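Helicase-like protein (Bacteroides thetaiotaomicron, PDB 2FG1) is a macro-domain protein of unestablished function that probably hydrolyses ADP-ribosyl-thymidine in DNA, releasing free ADP-ribose. Local coordinates at residues G11-P16 and K36-A41; R54-S59 and N81-H86; K76-N81 and A111-A116; V121-I126 and Q140-E145. One frame throughout, in Å; residues are numbered along the deposited sequence.

Contact 1: residues G11-P16 and K36-A41; sequences GDATAP and KGFVLA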
loop_
_atom_site.group_PDB
_atom_site.type_symbol
_atom_site.label_atom_id
_atom_site.label_comp_id
_atom_site.label_asym_id
_atom_site.label_seq_id
_atom_site.Cartn_x
_atom_site.Cartn_y
_atom_site.Cartn_z
ATOM N N GLY A 11 -3.223 15.024 -5.943
ATOM C CA GLY A 11 -3.527 15.121 -4.532
ATOM C C GLY A 11 -2.660 14.254 -3.668
ATOM O O GLY A 11 -1.617 13.766 -4.086
ATOM N N ASP A 12 -3.151 14.015 -2.465
ATOM C CA ASP A 12 -2.404 13.384 -1.400
ATOM C C ASP A 12 -3.271 12.218 -0.943
ATOM O O ASP A 12 -4.402 12.441 -0.504
ATOM C CB ASP A 12 -2.264 14.447 -0.305
ATOM C CG ASP A 12 -1.603 13.954 0.966
ATOM O OD1 ASP A 12 -1.318 12.749 1.138
ATOM O OD2 ASP A 12 -1.368 14.839 1.821
ATOM N N ALA A 13 -2.760 10.991 -1.051
ATOM C CA ALA A 13 -3.539 9.812 -0.696
ATOM C C ALA A 13 -3.915 9.784 0.788
ATOM O O ALA A 13 -4.820 9.043 1.180
ATOM C CB ALA A 13 -2.814 8.534 -1.100
ATOM N N THR A 14 -3.249 10.599 1.612
ATOM C CA THR A 14 -3.642 10.691 3.033
ATOM C C THR A 14 -4.874 11.572 3.227
ATOM O O THR A 14 -5.402 11.667 4.346
ATOM C CB THR A 14 -2.498 11.156 3.974
ATOM O OG1 THR A 14 -2.177 12.520 3.707
ATOM C CG2 THR A 14 -1.259 10.289 3.801
ATOM N N ALA A 15 -5.330 12.208 2.142
ATOM C CA ALA A 15 -6.576 12.968 2.141
ATOM C C ALA A 15 -7.490 12.393 1.051
ATOM O O ALA A 15 -7.744 13.046 0.033
ATOM C CB ALA A 15 -6.303 14.448 1.900
ATOM N N PRO A 16 -7.949 11.145 1.232
ATOM C CA PRO A 16 -8.626 10.452 0.126
ATOM C C PRO A 16 -10.013 10.999 -0.196
ATOM O O PRO A 16 -10.741 11.448 0.701
ATOM C CB PRO A 16 -8.722 9.016 0.629
ATOM C CG PRO A 16 -8.777 9.154 2.132
ATOM C CD PRO A 16 -7.845 10.290 2.434
ATOM N N LYS A 36 11.162 7.434 5.025
ATOM C CA LYS A 36 11.333 8.070 3.711
ATOM C C LYS A 36 10.057 7.977 2.897
ATOM O O LYS A 36 9.431 6.923 2.848
ATOM C CB LYS A 36 12.463 7.383 2.928
ATOM C CG LYS A 36 13.800 7.329 3.648
ATOM C CD LYS A 36 14.526 6.007 3.391
ATOM C CE LYS A 36 15.526 6.108 2.254
ATOM N NZ LYS A 36 16.712 6.932 2.636
ATOM N N GLY A 37 9.683 9.077 2.251
ATOM C CA GLY A 37 8.592 9.052 1.271
ATOM C C GLY A 37 7.204 9.083 1.878
ATOM O O GLY A 37 6.947 9.854 2.800
ATOM N N PHE A 38 6.309 8.252 1.349
ATOM C CA PHE A 38 4.893 8.322 1.719
ATOM C C PHE A 38 4.655 8.136 3.220
ATOM O O PHE A 38 3.746 8.748 3.782
ATOM C CB PHE A 38 4.072 7.302 0.937
ATOM C CG PHE A 38 2.592 7.403 1.183
ATOM C CD1 PHE A 38 1.859 8.469 0.674
ATOM C CD2 PHE A 38 1.929 6.426 1.915
ATOM C CE1 PHE A 38 0.479 8.559 0.894
ATOM C CE2 PHE A 38 0.563 6.514 2.136
ATOM C CZ PHE A 38 -0.164 7.575 1.622
ATOM N N VAL A 39 5.475 7.316 3.867
ATOM C CA VAL A 39 5.312 7.099 5.312
ATOM C C VAL A 39 5.383 8.393 6.117
ATOM O O VAL A 39 4.767 8.507 7.178
ATOM C CB VAL A 39 6.296 6.044 5.886
ATOM C CG1 VAL A 39 5.988 4.652 5.336
ATOM C CG2 VAL A 39 7.747 6.416 5.629
ATOM N N LEU A 40 6.128 9.373 5.612
ATOM C CA LEU A 40 6.225 10.655 6.293
ATOM C C LEU A 40 4.906 11.422 6.206
ATOM O O LEU A 40 4.504 12.083 7.164
ATOM C CB LEU A 40 7.375 11.493 5.731
ATOM C CG LEU A 40 8.759 10.840 5.850
ATOM C CD1 LEU A 40 9.844 11.787 5.346
ATOM C CD2 LEU A 40 9.077 10.408 7.289
ATOM N N ALA A 41 4.233 11.318 5.059
ATOM C CA ALA A 41 2.910 11.911 4.906
ATOM C C ALA A 41 1.896 11.239 5.839
ATOM O O ALA A 41 1.078 11.909 6.465
ATOM C CB ALA A 41 2.447 11.836 3.442
HETATM O O HOH W 1 -0.183 14.089 5.483
#
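At Thr14 a chi1 of 68° sets OG1 between the backbone N and the carbonyl carbon, and it turns the methyl CG2 toward Phe38 and Ala41. At Phe38 CG is anti to the backbone N (chi1 -175°), which carries the ring from helix 38-45 to the loop 11-16. Thr14 and Phe38 run alongside each other, pointing opposite ways. Thr14 CG2 comes within 3.6 Å of Phe38 CZ and lies 4.0 Å from Ala41 CB. Ala13 CB meets the same ring 3.8 Å from Phe38 CE1. Both methyls approach the ring obliquely. Pro124 and Ile24 also touch the ring.

Asp12 holds the polar side of Thr14. Asp12 OD1 accepts from Thr14 OG1 at 2.7 Å and from Thr14 N at 2.9 Å. Both donors come from the same face of the carboxylate, well above its plane. The bond from Thr14 N makes an Asx turn within the type I turn from Asp12 to Ala15. A water donates to Thr14 OG1 (3.1 Å) and to Ala41 O (2.7 Å), and so bridges loop and helix. A valine in place of Thr14 would probably leave Asp12 OD1 with one donor fewer and break the water bridge. No direct hydrogen bond crosses the contact, so loop and helix are joined by apolar packing and one water, while the carboxylate fixes the threonine's rotation.

Contact 2: residues R54-S59 and N81-H86; sequences RQWYKS and NMIGQH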
loop_
_atom_site.group_PDB
_atom_site.type_symbol
_atom_site.label_atom_id
_atom_site.label_comp_id
_atom_site.label_asym_id
_atom_site.label_seq_id
_atom_site.Cartn_x
_atom_site.Cartn_y
_atom_site.Cartn_z
ATOM N N ARG A 54 5.792 -0.604 13.534
ATOM C CA ARG A 54 6.986 -0.794 14.350
ATOM C C ARG A 54 6.787 -1.906 15.391
ATOM O O ARG A 54 7.685 -2.709 15.632
ATOM C CB ARG A 54 7.388 0.522 15.004
ATOM C CG ARG A 54 7.888 1.552 13.985
ATOM C CD ARG A 54 8.662 2.647 14.679
ATOM N NE ARG A 54 8.963 3.820 13.853
ATOM C CZ ARG A 54 9.968 3.933 12.976
ATOM N NH1 ARG A 54 10.763 2.902 12.699
ATOM N NH2 ARG A 54 10.152 5.099 12.364
ATOM N N GLN A 55 5.579 -1.998 15.951
ATOM C CA GLN A 55 5.278 -3.108 16.866
ATOM C C GLN A 55 5.253 -4.434 16.123
ATOM O O GLN A 55 5.712 -5.458 16.627
ATOM C CB GLN A 55 3.958 -2.895 17.610
ATOM C CG GLN A 55 4.029 -1.791 18.655
ATOM C CD GLN A 55 2.864 -1.806 19.625
ATOM O OE1 GLN A 55 2.281 -2.867 19.896
ATOM N NE2 GLN A 55 2.538 -0.642 20.180
ATOM N N TRP A 56 4.717 -4.418 14.906
ATOM C CA TRP A 56 4.713 -5.612 14.069
ATOM C C TRP A 56 6.141 -6.117 13.797
ATOM O O TRP A 56 6.432 -7.312 13.943
ATOM C CB TRP A 56 3.967 -5.292 12.775
ATOM C CG TRP A 56 3.705 -6.425 11.831
ATOM C CD1 TRP A 56 3.725 -7.771 12.090
ATOM C CD2 TRP A 56 3.338 -6.282 10.463
ATOM N NE1 TRP A 56 3.419 -8.473 10.939
ATOM C CE2 TRP A 56 3.170 -7.579 9.931
ATOM C CE3 TRP A 56 3.153 -5.177 9.626
ATOM C CZ2 TRP A 56 2.810 -7.800 8.596
ATOM C CZ3 TRP A 56 2.786 -5.400 8.302
ATOM C CH2 TRP A 56 2.613 -6.701 7.807
ATOM N N TYR A 57 7.043 -5.197 13.454
ATOM C CA TYR A 57 8.436 -5.564 13.220
ATOM C C TYR A 57 9.030 -6.264 14.434
ATOM O O TYR A 57 9.702 -7.293 14.311
ATOM C CB TYR A 57 9.283 -4.331 12.859
ATOM C CG TYR A 57 10.751 -4.677 12.797
ATOM C CD1 TYR A 57 11.261 -5.423 11.739
ATOM C CD2 TYR A 57 11.625 -4.298 13.816
ATOM C CE1 TYR A 57 12.596 -5.769 11.677
ATOM C CE2 TYR A 57 12.975 -4.657 13.767
ATOM C CZ TYR A 57 13.442 -5.390 12.687
ATOM O OH TYR A 57 14.778 -5.755 12.602
ATOM N N LYS A 58 8.793 -5.709 15.610
ATOM C CA LYS A 58 9.335 -6.320 16.825
ATOM C C LYS A 58 8.712 -7.652 17.189
ATOM O O LYS A 58 9.393 -8.528 17.727
ATOM C CB LYS A 58 9.220 -5.353 17.972
ATOM C CG LYS A 58 10.260 -4.287 17.841
ATOM C CD LYS A 58 10.314 -3.458 19.046
ATOM C CE LYS A 58 11.493 -2.505 18.971
ATOM N NZ LYS A 58 11.224 -1.422 19.934
ATOM N N SER A 59 7.432 -7.827 16.881
ATOM C CA SER A 59 6.744 -9.079 17.179
ATOM C C SER A 59 7.279 -10.226 16.320
ATOM O O SER A 59 7.266 -11.393 16.738
ATOM C CB SER A 59 5.234 -8.921 16.959
ATOM O OG SER A 59 4.901 -8.956 15.574
ATOM N N ASN A 81 -0.640 -1.442 5.728
ATOM C CA ASN A 81 0.825 -1.495 5.685
ATOM C C ASN A 81 1.193 -2.807 4.983
ATOM O O ASN A 81 1.055 -3.873 5.566
ATOM C CB ASN A 81 1.412 -1.503 7.111
ATOM C CG ASN A 81 1.147 -0.220 7.896
ATOM O OD1 ASN A 81 1.076 0.873 7.352
ATOM N ND2 ASN A 81 1.084 -0.357 9.228
HETATM N N MSE A 82 1.624 -2.717 3.724
HETATM C CA MSE A 82 1.835 -3.896 2.884
HETATM C C MSE A 82 3.318 -4.172 2.750
HETATM O O MSE A 82 4.041 -3.353 2.201
HETATM C CB MSE A 82 1.274 -3.648 1.476
HETATM C CG MSE A 82 -0.223 -3.288 1.425
HETATM SE SE MSE A 82 -0.938 -3.254 -0.389
HETATM C CE MSE A 82 0.262 -1.936 -1.191
ATOM N N ILE A 83 3.787 -5.324 3.224
ATOM C CA ILE A 83 5.223 -5.598 3.126
ATOM C C ILE A 83 5.547 -6.087 1.719
ATOM O O ILE A 83 5.322 -7.254 1.387
ATOM C CB ILE A 83 5.723 -6.580 4.204
ATOM C CG1 ILE A 83 5.387 -6.057 5.605
ATOM C CG2 ILE A 83 7.235 -6.783 4.058
ATOM C CD1 ILE A 83 5.835 -6.994 6.721
ATOM N N GLY A 84 6.072 -5.182 0.893
ATOM C CA GLY A 84 6.253 -5.456 -0.533
ATOM C C GLY A 84 7.607 -5.119 -1.115
ATOM O O GLY A 84 7.784 -5.160 -2.332
ATOM N N GLN A 85 8.554 -4.771 -0.256
ATOM C CA GLN A 85 9.904 -4.538 -0.731
ATOM C C GLN A 85 10.921 -5.123 0.238
ATOM O O GLN A 85 10.715 -5.147 1.453
ATOM C CB GLN A 85 10.159 -3.057 -1.037
ATOM C CG GLN A 85 10.379 -2.211 0.172
ATOM C CD GLN A 85 10.742 -0.773 -0.180
ATOM O OE1 GLN A 85 9.871 0.009 -0.583
ATOM N NE2 GLN A 85 12.018 -0.413 -0.010
ATOM N N HIS A 86 12.006 -5.624 -0.338
ATOM C CA HIS A 86 13.053 -6.288 0.414
ATOM C C HIS A 86 14.177 -5.302 0.685
ATOM O O HIS A 86 14.832 -4.825 -0.244
ATOM C CB HIS A 86 13.569 -7.485 -0.380
ATOM C CG HIS A 86 14.650 -8.246 0.316
ATOM N ND1 HIS A 86 14.496 -8.768 1.583
ATOM C CD2 HIS A 86 15.903 -8.572 -0.078
ATOM C CE1 HIS A 86 15.607 -9.391 1.936
ATOM N NE2 HIS A 86 16.477 -9.282 0.949
#
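This is a buried aromatic-aliphatic contact that fastens helix 48-59 to strand 77-85 of the central sheet. Trp56 supplies the ring, and Ile83 and Asn81 meet it. Trp56 and Ile83 each reach across from their own element. Ile83 CD1 sits over one face of the indole, 3.4 Å from Trp56 CH2. It lies 3.8 Å from the centroid of the six-membered ring of Trp56, 26° off the normal, and makes a CH-pi contact offset toward the rim. An extended chi2 of 179° at Ile83 puts CD1 at the far end of the chain, over the ring. Asn81 O meets the indole at its edge instead, 3.6 Å from Trp56 CZ3 and near the ring plane.

In the macro fold a mixed sheet is covered by helices on both faces. Asn81 and Ile83, two residues apart, both point to the face that helix 48-59 covers. Replacing Trp56 by an alanine would probably open a gap over Ile83 CD1 and leave that methyl without its aromatic partner.

Further contacts hold Trp56 and Asn81 in place. Trp56 NE1 donates to Glu61 O, and Phe63 packs edge-to-face on the indole. Asn81 OD1 pairs with His26, while its ND2 reaches Gln69 and Pro49 O. Ser59 OG donates to Trp56 O at 2.8 Å, and this hydroxyl also lies in the indole plane, at the ring edge.

Contact 3: residues K76-N81 and A111-A116; sequences KLYVAN and ALFTIA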
loop_
_atom_site.group_PDB
_atom_site.type_symbol
_atom_site.label_atom_id
_atom_site.label_comp_id
_atom_site.label_asym_id
_atom_site.label_seq_id
_atom_site.Cartn_x
_atom_site.Cartn_y
_atom_site.Cartn_z
ATOM N N LYS A 76 -14.446 5.006 9.358
ATOM C CA LYS A 76 -14.516 4.622 7.939
ATOM C C LYS A 76 -13.205 4.741 7.141
ATOM O O LYS A 76 -13.233 4.905 5.918
ATOM C CB LYS A 76 -15.644 5.392 7.231
ATOM C CG LYS A 76 -17.037 5.127 7.800
ATOM C CD LYS A 76 -18.000 6.236 7.432
ATOM C CE LYS A 76 -18.328 6.243 5.947
ATOM N NZ LYS A 76 -19.288 7.332 5.627
ATOM N N LEU A 77 -12.062 4.634 7.819
ATOM C CA LEU A 77 -10.759 4.837 7.153
ATOM C C LEU A 77 -9.667 3.962 7.742
ATOM O O LEU A 77 -9.392 4.012 8.947
ATOM C CB LEU A 77 -10.336 6.314 7.164
ATOM C CG LEU A 77 -9.060 6.740 6.418
ATOM C CD1 LEU A 77 -9.058 6.317 4.958
ATOM C CD2 LEU A 77 -8.873 8.245 6.524
ATOM N N TYR A 78 -9.057 3.152 6.881
ATOM C CA TYR A 78 -8.003 2.227 7.274
ATOM C C TYR A 78 -6.748 2.507 6.474
ATOM O O TYR A 78 -6.825 3.030 5.351
ATOM C CB TYR A 78 -8.421 0.771 7.040
ATOM C CG TYR A 78 -9.637 0.382 7.834
ATOM C CD1 TYR A 78 -9.517 -0.279 9.060
ATOM C CD2 TYR A 78 -10.914 0.700 7.374
ATOM C CE1 TYR A 78 -10.649 -0.619 9.799
ATOM C CE2 TYR A 78 -12.049 0.368 8.107
ATOM C CZ TYR A 78 -11.901 -0.287 9.316
ATOM O OH TYR A 78 -13.033 -0.616 10.038
ATOM N N VAL A 79 -5.598 2.141 7.036
ATOM C CA VAL A 79 -4.337 2.121 6.302
ATOM C C VAL A 79 -3.838 0.685 6.255
ATOM O O VAL A 79 -3.837 -0.005 7.282
ATOM C CB VAL A 79 -3.276 3.050 6.960
ATOM C CG1 VAL A 79 -1.902 2.900 6.278
ATOM C CG2 VAL A 79 -3.741 4.497 6.950
ATOM N N ALA A 80 -3.438 0.228 5.067
ATOM C CA ALA A 80 -2.875 -1.099 4.882
ATOM C C ALA A 80 -1.371 -0.977 4.716
ATOM O O ALA A 80 -0.884 -0.461 3.700
ATOM C CB ALA A 80 -3.507 -1.764 3.659
ATOM N N ASN A 81 -0.640 -1.442 5.728
ATOM C CA ASN A 81 0.825 -1.495 5.685
ATOM C C ASN A 81 1.193 -2.807 4.983
ATOM O O ASN A 81 1.055 -3.873 5.566
ATOM C CB ASN A 81 1.412 -1.503 7.111
ATOM C CG ASN A 81 1.147 -0.220 7.896
ATOM O OD1 ASN A 81 1.076 0.873 7.352
ATOM N ND2 ASN A 81 1.084 -0.357 9.228
ATOM N N ALA A 111 -7.689 -7.156 -1.346
ATOM C CA ALA A 111 -8.939 -7.424 -2.059
ATOM C C ALA A 111 -9.990 -8.039 -1.125
ATOM O O ALA A 111 -11.143 -7.611 -1.116
ATOM C CB ALA A 111 -8.696 -8.312 -3.264
ATOM N N LEU A 112 -9.594 -9.040 -0.344
ATOM C CA LEU A 112 -10.535 -9.674 0.586
ATOM C C LEU A 112 -11.030 -8.690 1.636
ATOM O O LEU A 112 -12.222 -8.639 1.934
ATOM C CB LEU A 112 -9.892 -10.880 1.260
ATOM C CG LEU A 112 -9.479 -12.021 0.335
ATOM C CD1 LEU A 112 -8.640 -13.027 1.093
ATOM C CD2 LEU A 112 -10.676 -12.687 -0.260
ATOM N N PHE A 113 -10.115 -7.901 2.182
ATOM C CA PHE A 113 -10.471 -6.937 3.221
ATOM C C PHE A 113 -11.443 -5.874 2.685
ATOM O O PHE A 113 -12.456 -5.556 3.330
ATOM C CB PHE A 113 -9.194 -6.287 3.774
ATOM C CG PHE A 113 -9.432 -5.306 4.897
ATOM C CD1 PHE A 113 -9.299 -5.705 6.220
ATOM C CD2 PHE A 113 -9.752 -3.981 4.630
ATOM C CE1 PHE A 113 -9.499 -4.792 7.267
ATOM C CE2 PHE A 113 -9.969 -3.062 5.669
ATOM C CZ PHE A 113 -9.838 -3.473 6.983
ATOM N N THR A 114 -11.121 -5.353 1.508
ATOM C CA THR A 114 -11.892 -4.307 0.879
ATOM C C THR A 114 -13.300 -4.817 0.524
ATOM O O THR A 114 -14.288 -4.129 0.777
ATOM C CB THR A 114 -11.091 -3.761 -0.326
ATOM O OG1 THR A 114 -9.887 -3.139 0.164
ATOM C CG2 THR A 114 -11.875 -2.771 -1.123
ATOM N N ILE A 115 -13.386 -6.035 -0.011
ATOM C CA ILE A 115 -14.675 -6.664 -0.332
ATOM C C ILE A 115 -15.518 -6.783 0.950
ATOM O O ILE A 115 -16.682 -6.370 0.978
ATOM C CB ILE A 115 -14.511 -8.026 -1.016
ATOM C CG1 ILE A 115 -13.994 -7.835 -2.446
ATOM C CG2 ILE A 115 -15.873 -8.753 -1.053
ATOM C CD1 ILE A 115 -13.433 -9.112 -3.085
ATOM N N ALA A 116 -14.907 -7.282 2.017
ATOM C CA ALA A 116 -15.623 -7.500 3.282
ATOM C C ALA A 116 -16.157 -6.191 3.867
ATOM O O ALA A 116 -17.253 -6.157 4.435
ATOM C CB ALA A 116 -14.723 -8.186 4.272
#
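Phe113 drives the edge of its ring into the face of Tyr78. The leading atom is Phe113 CZ. It stands over the tyrosine ring, offset toward the rim, and comes nearest to Tyr78 CD1 at 3.8 Å. Tyr78 CG is 4.0 Å from Phe113 CZ. The phenylalanine therefore lies over the part of the tyrosine ring near CG and CD1, and not over the hydroxyl end. The ring centroids of Tyr78 and Phe113 are 5.3 Å apart and the planes stand at 76°. This is a T-shaped (edge-to-face) pair. The slightly positive C-H edge of Phe113 is probably drawn to the electron-rich face of Tyr78.

The torsion at Phe113 helps explain the meeting. Phe113 has CG anti to the backbone N (chi1 -178°), so its ring reaches out from the helix toward the sheet. The side chains of Phe113 and Tyr78 are set nearly perpendicular to each other. No hydrogen bond joins the segments.

Neighbours extend the aromatic group. Phe113 stacks with Phe70 of strand 68-74, meets the ring of His117, and touches Val23. Tyr78 packs on Val21 and Asn72.

The pair lies at the surface, near the start of strand 77-85 and the end of helix 100-117. That helix leads on to strand 120-123, which runs parallel to 77-85 with strand 22-29 between them. The contact thus belongs to a beta-alpha-beta crossover of the macro fold, with the helix packed on one face of the mixed sheet.

Contact 4: residues V121-I126 and Q140-E145; sequences VHMPRI and QIIKEE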
loop_
_atom_site.group_PDB
_atom_site.type_symbol
_atom_site.label_atom_id
_atom_site.label_comp_id
_atom_site.label_asym_id
_atom_site.label_seq_id
_atom_site.Cartn_x
_atom_site.Cartn_y
_atom_site.Cartn_z
ATOM N N VAL A 121 -10.103 1.721 -2.525
ATOM C CA VAL A 121 -8.655 1.794 -2.310
ATOM C C VAL A 121 -8.093 3.121 -2.802
ATOM O O VAL A 121 -8.500 3.637 -3.852
ATOM C CB VAL A 121 -7.958 0.591 -2.973
ATOM C CG1 VAL A 121 -6.435 0.748 -3.024
ATOM C CG2 VAL A 121 -8.313 -0.683 -2.221
ATOM N N HIS A 122 -7.161 3.657 -2.019
ATOM C CA HIS A 122 -6.558 4.959 -2.251
ATOM C C HIS A 122 -5.065 4.815 -2.057
ATOM O O HIS A 122 -4.626 4.265 -1.046
ATOM C CB HIS A 122 -7.171 5.967 -1.280
ATOM C CG HIS A 122 -8.644 6.094 -1.468
ATOM N ND1 HIS A 122 -9.203 7.071 -2.259
ATOM C CD2 HIS A 122 -9.657 5.287 -1.076
ATOM C CE1 HIS A 122 -10.513 6.892 -2.303
ATOM N NE2 HIS A 122 -10.811 5.812 -1.599
HETATM N N MSE A 123 -4.272 5.286 -3.015
HETATM C CA MSE A 123 -2.843 5.016 -2.942
HETATM C C MSE A 123 -2.009 6.069 -3.619
HETATM O O MSE A 123 -2.453 6.704 -4.564
HETATM C CB MSE A 123 -2.534 3.653 -3.568
HETATM C CG MSE A 123 -2.851 3.557 -5.065
HETATM SE SE MSE A 123 -2.175 1.986 -5.906
HETATM C CE MSE A 123 -3.389 0.679 -5.235
ATOM N N PRO A 124 -0.751 6.221 -3.169
ATOM C CA PRO A 124 0.215 6.957 -3.984
ATOM C C PRO A 124 0.651 6.068 -5.163
ATOM O O PRO A 124 0.097 4.967 -5.343
ATOM C CB PRO A 124 1.369 7.195 -3.002
ATOM C CG PRO A 124 1.338 5.955 -2.129
ATOM C CD PRO A 124 -0.141 5.654 -1.944
ATOM N N ARG A 125 1.607 6.539 -5.969
ATOM C CA ARG A 125 2.169 5.704 -7.040
ATOM C C ARG A 125 3.106 4.685 -6.411
ATOM O O ARG A 125 4.330 4.836 -6.406
ATOM C CB ARG A 125 2.924 6.533 -8.087
ATOM C CG ARG A 125 2.097 7.606 -8.767
ATOM C CD ARG A 125 2.824 8.207 -9.966
ATOM N NE ARG A 125 2.717 7.353 -11.147
ATOM C CZ ARG A 125 1.717 7.396 -12.027
ATOM N NH1 ARG A 125 1.719 6.582 -13.065
ATOM N NH2 ARG A 125 0.711 8.246 -11.877
ATOM N N ILE A 126 2.504 3.638 -5.842
ATOM C CA ILE A 126 3.232 2.672 -5.011
ATOM C C ILE A 126 4.379 2.010 -5.784
ATOM O O ILE A 126 4.230 1.598 -6.936
ATOM C CB ILE A 126 2.298 1.610 -4.363
ATOM C CG1 ILE A 126 1.576 0.770 -5.434
ATOM C CG2 ILE A 126 1.289 2.272 -3.394
ATOM C CD1 ILE A 126 0.820 -0.429 -4.863
ATOM N N GLN A 140 -0.640 -2.990 -13.822
ATOM C CA GLN A 140 -1.266 -4.223 -14.307
ATOM C C GLN A 140 -1.659 -5.120 -13.126
ATOM O O GLN A 140 -2.752 -5.696 -13.103
ATOM C CB GLN A 140 -0.340 -4.944 -15.286
ATOM C CG GLN A 140 -0.960 -6.198 -15.908
ATOM C CD GLN A 140 -2.220 -5.912 -16.706
ATOM O OE1 GLN A 140 -2.290 -4.938 -17.453
ATOM N NE2 GLN A 140 -3.218 -6.785 -16.571
ATOM N N ILE A 141 -0.789 -5.220 -12.131
ATOM C CA ILE A 141 -1.095 -5.995 -10.930
ATOM C C ILE A 141 -2.312 -5.422 -10.195
ATOM O O ILE A 141 -3.208 -6.174 -9.769
ATOM C CB ILE A 141 0.119 -6.067 -9.983
ATOM C CG1 ILE A 141 1.311 -6.734 -10.689
ATOM C CG2 ILE A 141 -0.239 -6.819 -8.699
ATOM C CD1 ILE A 141 2.638 -6.601 -9.921
ATOM N N ILE A 142 -2.360 -4.098 -10.057
ATOM C CA ILE A 142 -3.472 -3.416 -9.414
ATOM C C ILE A 142 -4.783 -3.646 -10.179
ATOM O O ILE A 142 -5.833 -3.909 -9.561
ATOM C CB ILE A 142 -3.154 -1.916 -9.279
ATOM C CG1 ILE A 142 -1.998 -1.704 -8.289
ATOM C CG2 ILE A 142 -4.398 -1.136 -8.837
ATOM C CD1 ILE A 142 -1.287 -0.357 -8.432
ATOM N N LYS A 143 -4.738 -3.559 -11.505
ATOM C CA LYS A 143 -5.921 -3.817 -12.320
ATOM C C LYS A 143 -6.438 -5.222 -12.029
ATOM O O LYS A 143 -7.630 -5.418 -11.781
ATOM C CB LYS A 143 -5.593 -3.689 -13.806
ATOM C CG LYS A 143 -5.463 -2.272 -14.327
ATOM C CD LYS A 143 -5.022 -2.302 -15.784
ATOM C CE LYS A 143 -4.794 -0.903 -16.318
ATOM N NZ LYS A 143 -4.471 -0.921 -17.772
ATOM N N GLU A 144 -5.544 -6.204 -12.069
ATOM C CA GLU A 144 -5.944 -7.589 -11.907
ATOM C C GLU A 144 -6.496 -7.877 -10.516
ATOM O O GLU A 144 -7.513 -8.565 -10.384
ATOM C CB GLU A 144 -4.761 -8.497 -12.196
ATOM C CG GLU A 144 -4.338 -8.452 -13.643
ATOM C CD GLU A 144 -3.030 -9.159 -13.880
ATOM O OE1 GLU A 144 -2.525 -9.838 -12.966
ATOM O OE2 GLU A 144 -2.504 -9.037 -15.002
ATOM N N GLU A 145 -5.823 -7.382 -9.485
ATOM C CA GLU A 145 -6.179 -7.773 -8.120
ATOM C C GLU A 145 -7.318 -6.968 -7.518
ATOM O O GLU A 145 -7.951 -7.450 -6.583
ATOM C CB GLU A 145 -4.957 -7.741 -7.193
ATOM C CG GLU A 145 -3.873 -8.759 -7.540
ATOM C CD GLU A 145 -4.327 -10.215 -7.447
ATOM O OE1 GLU A 145 -5.422 -10.491 -6.900
ATOM O OE2 GLU A 145 -3.591 -11.099 -7.919
#
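The apolar contacts centre on Ile142, whose CD1 meets two side chains of the strand and the loop after it. Met123, present as selenomethionine, reaches it tip to tip, with Met123 SE 3.6 Å from Ile142 CD1. The chain of Met123 bends at chi3 (74°), and this bend brings its CE to 4.0 Å from Ile142 CD1 as well. Ile126 was modelled in two conformers. In the one given, its CD1 also comes tip to tip, 4.1 Å from Ile142 CD1, but the second copy makes this touch less certain. All three side chains are buried, and Ile6 covers Ile142 further.

The contact ties together a beta-alpha-beta unit of the macro fold. Strand 120-123 leads through helix 135-147 to strand 153-157, its parallel neighbour in the sheet. Met123 also touches Val153 and Val155 of that neighbour.

No hydrogen bond crosses between the segments. On the helix, Gln140 NE2 donates to Glu144 OE2 at 2.8 Å, with an N-H...O angle of 165°. It meets Glu144 OE2 on the anti side, tilted somewhat out of the carboxylate plane, and that oxygen lies close to the amide plane of Gln140. Glu144 OE1 pairs with Arg104, and Glu145 makes salt bridges to Arg104, Lys108 and Lys149.

The backbone turns sharply after the strand. Arg125 is the centre of an inverse gamma turn, closed by a weak bond from Ile126 N to Pro124 O at 2.8 Å. Ile126, the last residue of this turn, points toward the helix.

How the contacts relate
Contacts 2 and 4 are buried, contact 1 is partly buried and contact 3 lies at the surface. Contacts 2 and 3 share strand 77-85 and Asn81, but they join it to helices on different faces of the sheet. Contact 4 serves the same sheet, and Met82 CE of contact 2 packs on its Ile126 CD1 in one conformer of that isoleucine. Contact 1 adjoins contact 4 through Ala13 and Phe38 on Pro124. The chemistry shifts with place. Contact 4 is aliphatic, contact 2 sets a methyl on an indole, and contact 3 pairs two rings. Only contact 1, a loop against a helix, includes a bridging water.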